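Local coordinates for NTF2 domain-containing protein (Chaetomium thermophilum, PDB 4X2H) that is of unknown function but adopts an NTF2-type fold, as in the heterodimeric mRNA export factors of the Mtr2 and Nxt1 kind, and pairs with another protein chain, at residues K9-N20 and K83-F92. Residues are numbered along the deposited sequence; the frame is centred on the assembly and turned at random.
Sequences KSFVEWYYRQIN and KPVRYDVDCF
CA and CB of Lys9 rest against CZ of Phe92, where the N-terminal helix of this NTF2-type fold runs nearly antiparallel (162°) to residues 85-92 of strand 83-96, the outermost of this chain's curved sheet on that side; the straight lysine chain carries NZ off from the strand. One turn on, Val12 splits its two methyls: CG2 sits 4.1 Å above the plane of the Phe92 ring, displaced toward the rim, and CG1 meets Val89. The ring of Tyr16 takes the Val89 methyl CG2 over one face in a CH-pi contact, 4.0 Å from its centroid, and its hydroxyl reaches Asp151 on strand 145-157. With CG1 beside the backbone N (chi1 -63°), CG2 of Ile19 turns anti to it and comes 3.6 Å from CD1 of Tyr87, whose OH is hydrogen-bonded to the hydroxyl of Tyr180. The last residue, Asn20, grips the strand with both ends of its amide: OD1 accepts Tyr87 N on a lone pair at 2.8 Å, and ND2 donates to Tyr87 O at 2.9 Å, with an N-H...O angle of 165°. With an alanine in place of Asn20, the N-H and C=O of Tyr87 would probably lose their mates on the helix. The backbone O of Asn20 accepts a hydrogen bond from NZ of Lys83 at 2.8 Å.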
loop_
_atom_site.group_PDB
_atom_site.type_symbol
_atom_site.label_atom_id
_atom_site.label_comp_id
_atom_site.label_asym_id
_atom_site.label_seq_id
_atom_site.Cartn_x
_atom_site.Cartn_y
_atom_site.Cartn_z
ATOM N N LYS B 9 -6.169 4.394 10.602
ATOM C CA LYS B 9 -7.621 4.519 10.668
ATOM C C LYS B 9 -8.030 5.988 10.636
ATOM O O LYS B 9 -8.951 6.378 9.918
ATOM C CB LYS B 9 -8.154 3.845 11.930
ATOM C CG LYS B 9 -9.665 3.935 12.101
ATOM C CD LYS B 9 -10.112 3.237 13.376
ATOM C CE LYS B 9 -11.595 3.438 13.637
ATOM N NZ LYS B 9 -12.053 2.681 14.836
ATOM N N SER B 10 -7.327 6.797 11.415
ATOM C CA SER B 10 -7.607 8.222 11.487
ATOM C C SER B 10 -7.356 8.900 10.139
ATOM O O SER B 10 -8.142 9.743 9.706
ATOM C CB SER B 10 -6.754 8.870 12.582
ATOM O OG SER B 10 -6.936 10.272 12.600
ATOM N N PHE B 11 -6.267 8.526 9.471
ATOM C CA PHE B 11 -5.947 9.114 8.181
ATOM C C PHE B 11 -6.972 8.721 7.127
ATOM O O PHE B 11 -7.447 9.567 6.371
ATOM C CB PHE B 11 -4.553 8.700 7.702
ATOM C CG PHE B 11 -4.303 9.043 6.264
ATOM C CD1 PHE B 11 -3.895 10.312 5.908
ATOM C CD2 PHE B 11 -4.524 8.107 5.263
ATOM C CE1 PHE B 11 -3.680 10.638 4.581
ATOM C CE2 PHE B 11 -4.320 8.428 3.935
ATOM C CZ PHE B 11 -3.903 9.691 3.593
ATOM N N VAL B 12 -7.299 7.435 7.071
ATOM C CA VAL B 12 -8.228 6.938 6.062
ATOM C C VAL B 12 -9.592 7.596 6.236
ATOM O O VAL B 12 -10.223 8.015 5.264
ATOM C CB VAL B 12 -8.368 5.401 6.135
ATOM C CG1 VAL B 12 -9.536 4.911 5.269
ATOM C CG2 VAL B 12 -7.077 4.733 5.693
ATOM N N GLU B 13 -10.043 7.695 7.481
ATOM C CA GLU B 13 -11.339 8.292 7.761
ATOM C C GLU B 13 -11.336 9.750 7.318
ATOM O O GLU B 13 -12.296 10.222 6.720
ATOM C CB GLU B 13 -11.678 8.177 9.250
ATOM C CG GLU B 13 -13.119 8.525 9.593
ATOM C CD GLU B 13 -13.449 8.282 11.056
ATOM O OE1 GLU B 13 -12.797 7.416 11.679
ATOM O OE2 GLU B 13 -14.359 8.955 11.584
ATOM N N TRP B 14 -10.241 10.453 7.585
ATOM C CA TRP B 14 -10.139 11.862 7.222
ATOM C C TRP B 14 -10.090 12.060 5.710
ATOM O O TRP B 14 -10.858 12.837 5.152
ATOM C CB TRP B 14 -8.897 12.503 7.850
ATOM C CG TRP B 14 -8.668 13.892 7.329
ATOM C CD1 TRP B 14 -9.310 15.026 7.724
ATOM C CD2 TRP B 14 -7.745 14.289 6.306
ATOM N NE1 TRP B 14 -8.852 16.104 7.008
ATOM C CE2 TRP B 14 -7.889 15.679 6.131
ATOM C CE3 TRP B 14 -6.821 13.602 5.513
ATOM C CZ2 TRP B 14 -7.143 16.396 5.204
ATOM C CZ3 TRP B 14 -6.075 14.318 4.589
ATOM C CH2 TRP B 14 -6.244 15.700 4.441
ATOM N N TYR B 15 -9.171 11.351 5.062
ATOM C CA TYR B 15 -8.872 11.548 3.650
ATOM C C TYR B 15 -10.095 11.339 2.748
ATOM O O TYR B 15 -10.443 12.196 1.935
ATOM C CB TYR B 15 -7.737 10.602 3.240
ATOM C CG TYR B 15 -7.322 10.721 1.796
ATOM C CD1 TYR B 15 -6.340 11.621 1.402
ATOM C CD2 TYR B 15 -7.912 9.931 0.819
ATOM C CE1 TYR B 15 -5.965 11.734 0.075
ATOM C CE2 TYR B 15 -7.539 10.032 -0.502
ATOM C CZ TYR B 15 -6.571 10.937 -0.872
ATOM O OH TYR B 15 -6.204 11.035 -2.195
ATOM N N TYR B 16 -10.762 10.207 2.899
ATOM C CA TYR B 16 -11.891 9.908 2.029
ATOM C C TYR B 16 -13.145 10.688 2.431
ATOM O O TYR B 16 -14.038 10.887 1.615
ATOM C CB TYR B 16 -12.127 8.398 2.007
ATOM C CG TYR B 16 -10.946 7.681 1.377
ATOM C CD1 TYR B 16 -10.797 7.627 -0.002
ATOM C CD2 TYR B 16 -9.956 7.107 2.162
ATOM C CE1 TYR B 16 -9.707 6.996 -0.580
ATOM C CE2 TYR B 16 -8.867 6.483 1.598
ATOM C CZ TYR B 16 -8.744 6.427 0.229
ATOM O OH TYR B 16 -7.647 5.803 -0.324
ATOM N N ARG B 17 -13.199 11.172 3.670
ATOM C CA ARG B 17 -14.290 12.056 4.070
ATOM C C ARG B 17 -14.164 13.399 3.342
ATOM O O ARG B 17 -15.163 13.966 2.905
ATOM C CB ARG B 17 -14.305 12.272 5.587
ATOM C CG ARG B 17 -15.537 13.014 6.101
ATOM C CD ARG B 17 -15.312 13.603 7.488
ATOM N NE ARG B 17 -14.497 12.732 8.336
ATOM C CZ ARG B 17 -13.456 13.130 9.068
ATOM N NH1 ARG B 17 -13.073 14.402 9.084
ATOM N NH2 ARG B 17 -12.788 12.245 9.796
ATOM N N GLN B 18 -12.940 13.907 3.214
ATOM C CA GLN B 18 -12.722 15.168 2.504
ATOM C C GLN B 18 -13.185 15.041 1.054
ATOM O O GLN B 18 -13.922 15.888 0.549
ATOM C CB GLN B 18 -11.245 15.589 2.533
ATOM C CG GLN B 18 -10.625 15.762 3.920
ATOM C CD GLN B 18 -11.575 16.378 4.933
ATOM O OE1 GLN B 18 -12.059 15.703 5.847
ATOM N NE2 GLN B 18 -11.846 17.663 4.778
ATOM N N ILE B 19 -12.754 13.974 0.393
ATOM C CA ILE B 19 -13.087 13.768 -1.005
ATOM C C ILE B 19 -14.600 13.666 -1.159
ATOM O O ILE B 19 -15.186 14.348 -1.996
ATOM C CB ILE B 19 -12.398 12.512 -1.564
ATOM C CG1 ILE B 19 -10.876 12.704 -1.509
ATOM C CG2 ILE B 19 -12.855 12.234 -3.000
ATOM C CD1 ILE B 19 -10.061 11.513 -1.973
ATOM N N ASN B 20 -15.235 12.845 -0.330
ATOM C CA ASN B 20 -16.683 12.658 -0.411
ATOM C C ASN B 20 -17.490 13.900 -0.033
ATOM O O ASN B 20 -18.659 14.009 -0.396
ATOM C CB ASN B 20 -17.112 11.486 0.473
ATOM C CG ASN B 20 -16.749 10.143 -0.123
ATOM O OD1 ASN B 20 -16.678 9.990 -1.342
ATOM N ND2 ASN B 20 -16.531 9.153 0.734
ATOM N N LYS B 83 -25.465 11.534 -6.464
ATOM C CA LYS B 83 -24.170 12.087 -6.090
ATOM C C LYS B 83 -23.182 11.774 -7.210
ATOM O O LYS B 83 -23.065 10.614 -7.607
ATOM C CB LYS B 83 -23.706 11.493 -4.765
ATOM C CG LYS B 83 -22.422 12.087 -4.208
ATOM C CD LYS B 83 -22.190 11.593 -2.788
ATOM C CE LYS B 83 -20.803 11.952 -2.278
ATOM N NZ LYS B 83 -20.487 13.391 -2.457
ATOM N N PRO B 84 -22.478 12.798 -7.733
ATOM C CA PRO B 84 -21.561 12.555 -8.852
ATOM C C PRO B 84 -20.520 11.468 -8.591
ATOM O O PRO B 84 -20.396 10.557 -9.407
ATOM C CB PRO B 84 -20.894 13.917 -9.046
ATOM C CG PRO B 84 -21.938 14.885 -8.641
ATOM C CD PRO B 84 -22.626 14.241 -7.466
ATOM N N VAL B 85 -19.792 11.562 -7.482
ATOM C CA VAL B 85 -18.728 10.603 -7.169
ATOM C C VAL B 85 -18.730 10.261 -5.689
ATOM O O VAL B 85 -18.823 11.149 -4.851
ATOM C CB VAL B 85 -17.330 11.149 -7.543
ATOM C CG1 VAL B 85 -16.254 10.105 -7.268
ATOM C CG2 VAL B 85 -17.285 11.583 -9.001
ATOM N N ARG B 86 -18.612 8.976 -5.369
ATOM C CA ARG B 86 -18.535 8.543 -3.977
ATOM C C ARG B 86 -17.522 7.422 -3.822
ATOM O O ARG B 86 -17.591 6.417 -4.526
ATOM C CB ARG B 86 -19.902 8.078 -3.467
ATOM C CG ARG B 86 -19.934 7.844 -1.956
ATOM C CD ARG B 86 -21.268 7.286 -1.482
ATOM N NE ARG B 86 -21.339 5.820 -1.529
ATOM C CZ ARG B 86 -22.221 5.116 -2.239
ATOM N NH1 ARG B 86 -23.124 5.715 -3.007
ATOM N NH2 ARG B 86 -22.197 3.790 -2.190
ATOM N N TYR B 87 -16.576 7.613 -2.900
ATOM C CA TYR B 87 -15.617 6.576 -2.546
ATOM C C TYR B 87 -16.066 5.812 -1.311
ATOM O O TYR B 87 -16.357 6.409 -0.275
ATOM C CB TYR B 87 -14.232 7.187 -2.303
ATOM C CG TYR B 87 -13.561 7.679 -3.563
ATOM C CD1 TYR B 87 -13.878 8.917 -4.106
ATOM C CD2 TYR B 87 -12.611 6.905 -4.211
ATOM C CE1 TYR B 87 -13.264 9.364 -5.263
ATOM C CE2 TYR B 87 -11.998 7.344 -5.363
ATOM C CZ TYR B 87 -12.329 8.573 -5.885
ATOM O OH TYR B 87 -11.721 9.017 -7.035
ATOM N N ASP B 88 -16.106 4.488 -1.428
ATOM C CA ASP B 88 -16.432 3.600 -0.318
ATOM C C ASP B 88 -15.223 2.744 -0.003
ATOM O O ASP B 88 -14.789 1.967 -0.847
ATOM C CB ASP B 88 -17.620 2.693 -0.659
ATOM C CG ASP B 88 -18.954 3.414 -0.614
ATOM O OD1 ASP B 88 -18.974 4.648 -0.425
ATOM O OD2 ASP B 88 -19.991 2.734 -0.781
ATOM N N VAL B 89 -14.675 2.887 1.202
ATOM C CA VAL B 89 -13.523 2.095 1.607
ATOM C C VAL B 89 -13.973 0.727 2.104
ATOM O O VAL B 89 -14.856 0.628 2.958
ATOM C CB VAL B 89 -12.712 2.802 2.714
ATOM C CG1 VAL B 89 -11.558 1.930 3.176
ATOM C CG2 VAL B 89 -12.202 4.138 2.214
ATOM N N ASP B 90 -13.357 -0.321 1.565
ATOM C CA ASP B 90 -13.697 -1.696 1.921
ATOM C C ASP B 90 -12.656 -2.313 2.844
ATOM O O ASP B 90 -12.978 -3.157 3.679
ATOM C CB ASP B 90 -13.836 -2.554 0.661
ATOM C CG ASP B 90 -15.127 -2.286 -0.092
ATOM O OD1 ASP B 90 -16.163 -2.031 0.557
ATOM O OD2 ASP B 90 -15.106 -2.338 -1.340
ATOM N N CYS B 91 -11.403 -1.900 2.691
ATOM C CA CYS B 91 -10.343 -2.403 3.554
ATOM C C CYS B 91 -9.109 -1.528 3.486
ATOM O O CYS B 91 -8.904 -0.791 2.524
ATOM C CB CYS B 91 -9.973 -3.842 3.173
ATOM S SG CYS B 91 -9.261 -4.034 1.514
ATOM N N PHE B 92 -8.299 -1.597 4.533
ATOM C CA PHE B 92 -6.970 -1.014 4.487
ATOM C C PHE B 92 -6.027 -1.796 5.378
ATOM O O PHE B 92 -6.456 -2.554 6.252
ATOM C CB PHE B 92 -6.995 0.465 4.892
ATOM C CG PHE B 92 -7.463 0.707 6.298
ATOM C CD1 PHE B 92 -8.814 0.853 6.578
ATOM C CD2 PHE B 92 -6.553 0.807 7.339
ATOM C CE1 PHE B 92 -9.247 1.086 7.867
ATOM C CE2 PHE B 92 -6.982 1.039 8.634
ATOM C CZ PHE B 92 -8.330 1.180 8.898
HETATM O O HOH W 1 -17.767 14.278 -3.746
HETATM O O HOH W 2 -16.483 11.714 -3.719
#